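Forkhead-associated 1 (Saccharomyces cerevisiae, PDB 6C4U) is an engineered yeast FHA domain that binds a threonine-phosphorylated peptide of the human transcription factor c-Myc. Local coordinates at residues F[79-84]-F[100-105]; F[4-9]-F[36-41]. All blocks are in the same frame, centred on the assembly; numbering follows the deposited sequence.

The two contacts illustrate strand pairing within a sheet and packing between sheets in this FHA beta sandwich. Interaction 2 comes first along the chain and closes before interaction 1 opens; there, residues 4-9 and 36-41 pack face to face across the interior, each in a different sheet. Interaction 1, between 79-84 and 100-105, is a pairing of neighbouring strands within the antiparallel sheet that also contains strand 4-10. Their centres lie about 15 Å apart and their nearest atoms about 6 Å, so they do not touch. Interaction 2 sits near the centre of the chain, whereas interaction 1 runs out to the end of the sandwich where N79 and R105 meet the bound peptide.

Interaction 1 (F[79-84]-F[100-105]); sequences NGTWLN and DEITVR
W82 and T103 form the hydrogen-bonded pair at the middle of this antiparallel pairing. W82 N gives a straight bond to T103 O (2.9 Å, 167°), and T103 N returns one to W82 O at 2.8 Å. T103 OG1 makes a second, weak hydrogen bond to W82 O (3.4 Å). One residue on, L83 and I102 are a non-hydrogen-bonded pair, and the ladder resumes where N84 N reaches E101 O.

Side-chain amides and charges finish both ends. N84 turns its amide back to the other strand: OD1 accepts from E101 N at 2.9 Å, with the donor tilted 31° from the amide plane, while ND2 makes a weak bond to D100 OD1. The other oxygen, D100 OD2, takes S97 N. At the far end R105 bends at chi2 and chi3, and NH1 gives a weak, bent bond to N79 O; the same NH1 lies at the edge of the W82 ring, in its plane.

These strands, 82-83 and 101-105, are neighbours in the antiparallel sheet of the FHA sandwich, and N79 reaches the peptide site: its ND2 hydrogen-bonds both P55 O and the peptide backbone, while R105 packs on an apolar peptide side chain.

Apolar packing divides between the two sheet faces. On the L83 and I102 face, T81 CG2 meets I102 CG2 at 4.0 Å, and L83 CD1 lies 3.7 Å from D100 CB. On the other face, W82 CB rests 3.9 Å from T103 CB.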
ATOM      1  N   ASN F  79      -2.904 -13.998  -4.961  1.00102.89           N
ATOM      2  CA  ASN F  79      -2.291 -13.950  -6.296  1.00104.25           C
ATOM      3  C   ASN F  79      -0.996 -13.135  -6.445  1.00112.38           C
ATOM      4  O   ASN F  79      -0.520 -12.925  -7.558  1.00108.77           O
ATOM      5  CB  ASN F  79      -3.348 -13.478  -7.287  1.00105.85           C
ATOM      6  CG  ASN F  79      -4.418 -14.523  -7.523  1.00111.44           C
ATOM      7  OD1 ASN F  79      -4.114 -15.699  -7.725  1.00114.57           O
ATOM      8  ND2 ASN F  79      -5.679 -14.106  -7.493  1.00117.18           N
ATOM      9  N   GLY F  80      -0.441 -12.663  -5.332  1.00114.49           N
ATOM     10  CA  GLY F  80       0.833 -11.947  -5.358  1.00100.46           C
ATOM     11  C   GLY F  80       0.745 -10.464  -5.644  1.00 92.20           C
ATOM     12  O   GLY F  80      -0.273  -9.954  -6.147  1.00 87.78           O
ATOM     13  N   THR F  81       1.851  -9.795  -5.326  1.00 79.01           N
ATOM     14  CA  THR F  81       1.958  -8.341  -5.397  1.00 73.13           C
ATOM     15  C   THR F  81       3.358  -8.005  -5.880  1.00 78.49           C
ATOM     16  O   THR F  81       4.333  -8.543  -5.359  1.00 81.18           O
ATOM     17  CB  THR F  81       1.711  -7.722  -4.005  1.00 72.01           C
ATOM     18  OG1 THR F  81       0.338  -7.916  -3.655  1.00 77.40           O
ATOM     19  CG2 THR F  81       2.033  -6.227  -3.961  1.00 68.89           C
ATOM     20  N   TRP F  82       3.445  -7.105  -6.861  1.00 85.36           N
ATOM     21  CA  TRP F  82       4.704  -6.736  -7.512  1.00 79.33           C
ATOM     22  C   TRP F  82       5.135  -5.347  -7.108  1.00 73.26           C
ATOM     23  O   TRP F  82       4.321  -4.431  -7.089  1.00 77.29           O
ATOM     24  CB  TRP F  82       4.527  -6.774  -9.023  1.00 90.92           C
ATOM     25  CG  TRP F  82       4.657  -8.132  -9.562  1.00 97.00           C
ATOM     26  CD1 TRP F  82       5.735  -8.647 -10.192  1.00 98.07           C
ATOM     27  CD2 TRP F  82       3.682  -9.174  -9.503  1.00 94.48           C
ATOM     28  NE1 TRP F  82       5.496  -9.947 -10.541  1.00103.65           N
ATOM     29  CE2 TRP F  82       4.241 -10.297 -10.131  1.00 93.24           C
ATOM     30  CE3 TRP F  82       2.390  -9.265  -8.985  1.00102.02           C
ATOM     31  CZ2 TRP F  82       3.565 -11.500 -10.251  1.00 99.39           C
ATOM     32  CZ3 TRP F  82       1.711 -10.466  -9.104  1.00107.60           C
ATOM     33  CH2 TRP F  82       2.304 -11.571  -9.737  1.00110.10           C
ATOM     34  N   LEU F  83       6.414  -5.191  -6.800  1.00 69.13           N
ATOM     35  CA  LEU F  83       6.976  -3.898  -6.434  1.00 77.77           C
ATOM     36  C   LEU F  83       8.059  -3.564  -7.444  1.00 89.72           C
ATOM     37  O   LEU F  83       9.091  -4.247  -7.494  1.00110.55           O
ATOM     38  CB  LEU F  83       7.555  -3.946  -5.025  1.00 77.25           C
ATOM     39  CG  LEU F  83       8.356  -2.731  -4.571  1.00 77.32           C
ATOM     40  CD1 LEU F  83       7.584  -1.446  -4.784  1.00 82.44           C
ATOM     41  CD2 LEU F  83       8.706  -2.860  -3.096  1.00 88.71           C
ATOM     42  N   ASN F  84       7.817  -2.520  -8.244  1.00 94.07           N
ATOM     43  CA  ASN F  84       8.681  -2.161  -9.373  1.00 87.72           C
ATOM     44  C   ASN F  84       8.882  -3.395 -10.244  1.00 90.60           C
ATOM     45  O   ASN F  84      10.006  -3.784 -10.555  1.00 88.13           O
ATOM     46  CB  ASN F  84      10.027  -1.582  -8.901  1.00 81.64           C
ATOM     47  CG  ASN F  84       9.848  -0.364  -8.006  1.00 81.74           C
ATOM     48  OD1 ASN F  84       8.996   0.508  -8.259  1.00 75.48           O
ATOM     49  ND2 ASN F  84      10.641  -0.300  -6.942  1.00 73.37           N
ATOM     50  N   ASP F 100       7.902   4.493  -5.989  1.00 80.42           N
ATOM     51  CA  ASP F 100       7.796   3.048  -6.260  1.00 78.20           C
ATOM     52  C   ASP F 100       6.456   2.704  -6.876  1.00 74.42           C
ATOM     53  O   ASP F 100       5.473   3.404  -6.651  1.00 69.67           O
ATOM     54  CB  ASP F 100       7.991   2.223  -4.976  1.00 83.01           C
ATOM     55  CG  ASP F 100       9.457   2.018  -4.615  1.00 92.35           C
ATOM     56  OD1 ASP F 100      10.342   2.550  -5.318  1.00101.94           O
ATOM     57  OD2 ASP F 100       9.719   1.331  -3.614  1.00 90.86           O
ATOM     58  N   GLU F 101       6.434   1.630  -7.662  1.00 77.10           N
ATOM     59  CA  GLU F 101       5.225   1.216  -8.371  1.00 84.81           C
ATOM     60  C   GLU F 101       4.747  -0.155  -7.885  1.00 76.60           C
ATOM     61  O   GLU F 101       5.384  -1.189  -8.132  1.00 85.32           O
ATOM     62  CB  GLU F 101       5.480   1.194  -9.883  1.00 98.66           C
ATOM     63  CG  GLU F 101       4.252   0.979 -10.756  1.00106.57           C
ATOM     64  CD  GLU F 101       4.590   0.926 -12.261  1.00115.21           C
ATOM     65  OE1 GLU F 101       5.779   0.733 -12.663  1.00118.89           O
ATOM     66  OE2 GLU F 101       3.694   1.102 -13.097  1.00113.02           O
ATOM     67  N   ILE F 102       3.601  -0.150  -7.222  1.00 72.89           N
ATOM     68  CA  ILE F 102       2.960  -1.359  -6.704  1.00 76.42           C
ATOM     69  C   ILE F 102       1.951  -1.840  -7.735  1.00 74.07           C
ATOM     70  O   ILE F 102       1.115  -1.069  -8.185  1.00 77.40           O
ATOM     71  CB  ILE F 102       2.281  -1.065  -5.342  1.00 76.73           C
ATOM     72  CG1 ILE F 102       3.333  -0.542  -4.345  1.00 82.75           C
ATOM     73  CG2 ILE F 102       1.688  -2.318  -4.742  1.00 75.79           C
ATOM     74  CD1 ILE F 102       2.796  -0.152  -2.992  1.00 75.93           C
ATOM     75  N   THR F 103       2.024  -3.117  -8.095  1.00 76.16           N
ATOM     76  CA  THR F 103       1.239  -3.674  -9.208  1.00 86.39           C
ATOM     77  C   THR F 103       0.571  -4.966  -8.789  1.00 85.67           C
ATOM     78  O   THR F 103       1.208  -5.789  -8.142  1.00 80.07           O
ATOM     79  CB  THR F 103       2.151  -4.010 -10.417  1.00 89.27           C
ATOM     80  OG1 THR F 103       3.473  -3.448 -10.237  1.00 95.91           O
ATOM     81  CG2 THR F 103       1.545  -3.505 -11.672  1.00 84.39           C
ATOM     82  N   VAL F 104      -0.693  -5.153  -9.164  1.00 93.45           N
ATOM     83  CA  VAL F 104      -1.417  -6.406  -8.864  1.00 98.63           C
ATOM     84  C   VAL F 104      -2.084  -6.912 -10.137  1.00102.29           C
ATOM     85  O   VAL F 104      -2.338  -6.154 -11.042  1.00101.34           O
ATOM     86  CB  VAL F 104      -2.461  -6.222  -7.733  1.00 96.64           C
ATOM     87  CG1 VAL F 104      -1.787  -5.695  -6.482  1.00102.04           C
ATOM     88  CG2 VAL F 104      -3.591  -5.292  -8.139  1.00 94.49           C
ATOM     89  N   ARG F 105      -2.399  -8.189 -10.207  1.00115.13           N
ATOM     90  CA  ARG F 105      -3.051  -8.745 -11.411  1.00111.68           C
ATOM     91  C   ARG F 105      -4.565  -8.716 -11.276  1.00112.58           C
ATOM     92  O   ARG F 105      -5.107  -8.850 -10.156  1.00119.21           O
ATOM     93  CB  ARG F 105      -2.598 -10.160 -11.631  1.00116.09           C
ATOM     94  CG  ARG F 105      -1.111 -10.277 -11.946  1.00127.44           C
ATOM     95  CD  ARG F 105      -0.446 -11.517 -11.344  1.00144.44           C
ATOM     96  NE  ARG F 105      -0.955 -12.768 -11.907  1.00160.10           N
ATOM     97  CZ  ARG F 105      -0.953 -13.959 -11.312  1.00168.79           C
ATOM     98  NH1 ARG F 105      -0.423 -14.125 -10.094  1.00188.24           N
ATOM     99  NH2 ARG F 105      -1.491 -15.004 -11.935  1.00156.26           N
TER

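Interaction 2 (F[4-9]-F[36-41]); sequences IVFRVI and KVWTFG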
ATOM      1  N   ILE F   4       0.215  14.829   5.678  1.00142.64           N
ATOM      2  CA  ILE F   4       0.213  13.710   4.840  1.00119.13           C
ATOM      3  C   ILE F   4       1.447  12.865   4.851  1.00101.82           C
ATOM      4  O   ILE F   4       2.523  13.382   4.648  1.00 92.72           O
ATOM      5  CB  ILE F   4      -0.162  14.187   3.402  1.00131.07           C
ATOM      6  CG1 ILE F   4      -0.837  13.033   2.792  1.00134.16           C
ATOM      7  CG2 ILE F   4       0.840  15.035   2.546  1.00139.50           C
ATOM      8  CD1 ILE F   4      -2.234  12.925   3.405  1.00127.81           C
ATOM      9  N   VAL F   5       1.309  11.557   5.007  1.00 86.58           N
ATOM     10  CA  VAL F   5       2.493  10.680   5.026  1.00 85.10           C
ATOM     11  C   VAL F   5       2.930  10.337   3.617  1.00 82.38           C
ATOM     12  O   VAL F   5       4.136  10.405   3.300  1.00 89.55           O
ATOM     13  CB  VAL F   5       2.226   9.374   5.791  1.00 88.36           C
ATOM     14  CG1 VAL F   5       3.488   8.508   5.818  1.00 83.03           C
ATOM     15  CG2 VAL F   5       1.717   9.673   7.202  1.00 95.20           C
ATOM     16  N   PHE F   6       1.958   9.920   2.808  1.00 78.81           N
ATOM     17  CA  PHE F   6       2.197   9.526   1.423  1.00 75.17           C
ATOM     18  C   PHE F   6       0.907   9.596   0.624  1.00 75.28           C
ATOM     19  O   PHE F   6      -0.188   9.725   1.177  1.00 73.93           O
ATOM     20  CB  PHE F   6       2.815   8.118   1.324  1.00 73.14           C
ATOM     21  CG  PHE F   6       1.855   6.990   1.644  1.00 75.68           C
ATOM     22  CD1 PHE F   6       1.515   6.688   2.960  1.00 79.69           C
ATOM     23  CD2 PHE F   6       1.317   6.210   0.637  1.00 79.31           C
ATOM     24  CE1 PHE F   6       0.617   5.661   3.248  1.00 83.94           C
ATOM     25  CE2 PHE F   6       0.427   5.185   0.930  1.00 88.33           C
ATOM     26  CZ  PHE F   6       0.069   4.921   2.219  1.00 83.74           C
ATOM     27  N   ARG F   7       1.069   9.488  -0.690  1.00 83.37           N
ATOM     28  CA  ARG F   7      -0.012   9.663  -1.638  1.00 80.71           C
ATOM     29  C   ARG F   7       0.076   8.566  -2.690  1.00 73.91           C
ATOM     30  O   ARG F   7       1.166   8.170  -3.102  1.00 65.56           O
ATOM     31  CB  ARG F   7       0.126  11.036  -2.259  1.00 93.89           C
ATOM     32  CG  ARG F   7      -0.732  11.284  -3.481  1.00117.07           C
ATOM     33  CD  ARG F   7      -0.525  12.729  -3.982  1.00139.08           C
ATOM     34  NE  ARG F   7      -1.183  13.724  -3.139  1.00136.34           N
ATOM     35  CZ  ARG F   7      -0.648  14.896  -2.733  1.00135.16           C
ATOM     36  NH1 ARG F   7       0.608  15.213  -3.006  1.00143.26           N
ATOM     37  NH2 ARG F   7      -1.370  15.698  -1.976  1.00136.50           N
ATOM     38  N   VAL F   8      -1.087   8.111  -3.136  1.00 77.79           N
ATOM     39  CA  VAL F   8      -1.188   6.954  -4.024  1.00 78.97           C
ATOM     40  C   VAL F   8      -1.949   7.333  -5.267  1.00 80.45           C
ATOM     41  O   VAL F   8      -3.096   7.752  -5.216  1.00 75.45           O
ATOM     42  CB  VAL F   8      -1.910   5.772  -3.338  1.00 79.50           C
ATOM     43  CG1 VAL F   8      -2.159   4.643  -4.275  1.00 81.26           C
ATOM     44  CG2 VAL F   8      -1.090   5.267  -2.178  1.00 82.16           C
ATOM     45  N   ILE F   9      -1.278   7.170  -6.398  1.00 83.81           N
ATOM     46  CA  ILE F   9      -1.755   7.624  -7.697  1.00 81.47           C
ATOM     47  C   ILE F   9      -1.891   6.440  -8.606  1.00 82.20           C
ATOM     48  O   ILE F   9      -0.969   5.627  -8.738  1.00 78.35           O
ATOM     49  CB  ILE F   9      -0.660   8.570  -8.266  1.00 84.49           C
ATOM     50  CG1 ILE F   9      -0.357   9.668  -7.260  1.00 79.66           C
ATOM     51  CG2 ILE F   9      -1.070   9.182  -9.553  1.00 85.88           C
ATOM     52  CD1 ILE F   9       0.870  10.436  -7.611  1.00 81.50           C
ATOM     53  N   LYS F  36       1.583   2.876  12.180  1.00 94.97           N
ATOM     54  CA  LYS F  36       0.271   2.889  11.527  1.00 93.08           C
ATOM     55  C   LYS F  36       0.217   1.898  10.367  1.00 83.71           C
ATOM     56  O   LYS F  36       1.256   1.609   9.742  1.00 81.98           O
ATOM     57  CB  LYS F  36      -0.053   4.314  11.032  1.00 92.08           C
ATOM     58  CG  LYS F  36      -1.455   4.451  10.471  1.00 95.44           C
ATOM     59  CD  LYS F  36      -2.063   5.839  10.643  1.00109.51           C
ATOM     60  CE  LYS F  36      -3.557   5.766  10.320  1.00113.56           C
ATOM     61  NZ  LYS F  36      -4.315   6.971  10.730  1.00121.23           N
ATOM     62  N   VAL F  37      -0.980   1.378  10.078  1.00 74.84           N
ATOM     63  CA  VAL F  37      -1.150   0.419   8.989  1.00 76.11           C
ATOM     64  C   VAL F  37      -2.333   0.751   8.092  1.00 79.78           C
ATOM     65  O   VAL F  37      -3.463   0.952   8.563  1.00 82.22           O
ATOM     66  CB  VAL F  37      -1.350  -1.000   9.517  1.00 76.19           C
ATOM     67  CG1 VAL F  37      -1.493  -2.005   8.364  1.00 78.47           C
ATOM     68  CG2 VAL F  37      -0.190  -1.376  10.428  1.00 88.01           C
ATOM     69  N   TRP F  38      -2.081   0.766   6.786  1.00 82.12           N
ATOM     70  CA  TRP F  38      -3.128   0.953   5.797  1.00 78.84           C
ATOM     71  C   TRP F  38      -3.241  -0.312   4.982  1.00 81.76           C
ATOM     72  O   TRP F  38      -2.228  -0.889   4.610  1.00 76.18           O
ATOM     73  CB  TRP F  38      -2.760   2.098   4.878  1.00 71.32           C
ATOM     74  CG  TRP F  38      -2.673   3.406   5.567  1.00 66.52           C
ATOM     75  CD1 TRP F  38      -3.704   4.260   5.859  1.00 66.54           C
ATOM     76  CD2 TRP F  38      -1.490   4.017   6.064  1.00 57.70           C
ATOM     77  NE1 TRP F  38      -3.227   5.368   6.468  1.00 69.03           N
ATOM     78  CE2 TRP F  38      -1.872   5.240   6.633  1.00 59.51           C
ATOM     79  CE3 TRP F  38      -0.162   3.636   6.130  1.00 58.53           C
ATOM     80  CZ2 TRP F  38      -0.950   6.121   7.205  1.00 60.45           C
ATOM     81  CZ3 TRP F  38       0.758   4.515   6.718  1.00 61.62           C
ATOM     82  CH2 TRP F  38       0.344   5.756   7.240  1.00 61.07           C
ATOM     83  N   THR F  39      -4.468  -0.737   4.694  1.00 84.91           N
ATOM     84  CA  THR F  39      -4.690  -1.937   3.894  1.00 89.86           C
ATOM     85  C   THR F  39      -5.345  -1.605   2.568  1.00 84.19           C
ATOM     86  O   THR F  39      -6.139  -0.681   2.466  1.00 82.95           O
ATOM     87  CB  THR F  39      -5.583  -2.957   4.616  1.00 96.85           C
ATOM     88  OG1 THR F  39      -6.869  -2.374   4.863  1.00 95.44           O
ATOM     89  CG2 THR F  39      -4.970  -3.360   5.932  1.00 94.86           C
ATOM     90  N   PHE F  40      -5.020  -2.420   1.576  1.00 78.27           N
ATOM     91  CA  PHE F  40      -5.400  -2.231   0.201  1.00 78.34           C
ATOM     92  C   PHE F  40      -6.041  -3.545  -0.217  1.00 82.44           C
ATOM     93  O   PHE F  40      -5.418  -4.596  -0.077  1.00 85.70           O
ATOM     94  CB  PHE F  40      -4.137  -1.975  -0.638  1.00 83.32           C
ATOM     95  CG  PHE F  40      -3.505  -0.643  -0.397  1.00 77.97           C
ATOM     96  CD1 PHE F  40      -2.791  -0.395   0.764  1.00 81.27           C
ATOM     97  CD2 PHE F  40      -3.591   0.368  -1.355  1.00 79.19           C
ATOM     98  CE1 PHE F  40      -2.237   0.844   1.002  1.00 83.96           C
ATOM     99  CE2 PHE F  40      -3.022   1.606  -1.114  1.00 86.81           C
ATOM    100  CZ  PHE F  40      -2.351   1.839   0.063  1.00 85.50           C
ATOM    101  N   GLY F  41      -7.266  -3.507  -0.725  1.00 84.65           N
ATOM    102  CA  GLY F  41      -7.893  -4.745  -1.183  1.00 88.69           C
ATOM    103  C   GLY F  41      -9.248  -4.625  -1.848  1.00 95.23           C
ATOM    104  O   GLY F  41      -9.803  -3.523  -1.980  1.00 87.13           O
TER
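F6 drives the edge of its ring into a face of W38, the tightest part of this contact. F6 CE1 comes within 3.6 Å of W38 CE3, set off toward the rim of the indole. The pair is a T-shaped stack: the F6 ring and the six-membered ring of W38 have centroids 5.1 Å apart and planes at 77°. F6 CG sits between its own backbone N and carbonyl carbon (chi1 72°), and from there the ring extends across to W38, although the CB of F6 does not itself point at the other strand. K36 CG, from the same strand as W38, lies over the opposite face of the indole, toward the rim. Beside the stack, V5 CG2 approaches W38 CH2 obliquely at 4.2 Å.

Toward F40 the packing is looser. F6 CE2 is 4.4 Å from F40 CZ, the two rings meeting near their edges, and V8 CG2 stands 4.3 Å from F40 CE2, again at the ring edge. Apolar side chains alone join the two strands; the axes of segments 4-9 and 36-41 come within 11.1 Å at an angle of 14°, the spacing of two sheets in a sandwich rather than of neighbours within one. By contrast, R7, partly exposed, makes no contact with 36-41, and its NE forms a salt bridge with D19 OD1.

V5 and F6 both face F20 in a classic beta bulge, which lets two consecutive residues turn their side chains to the interior. F20 of strand 18-21 stacks on F6 and also meets W38, F61 of strand 61-66 stacks on F40, and I117 of strand 112-119 touches both F6 and V8.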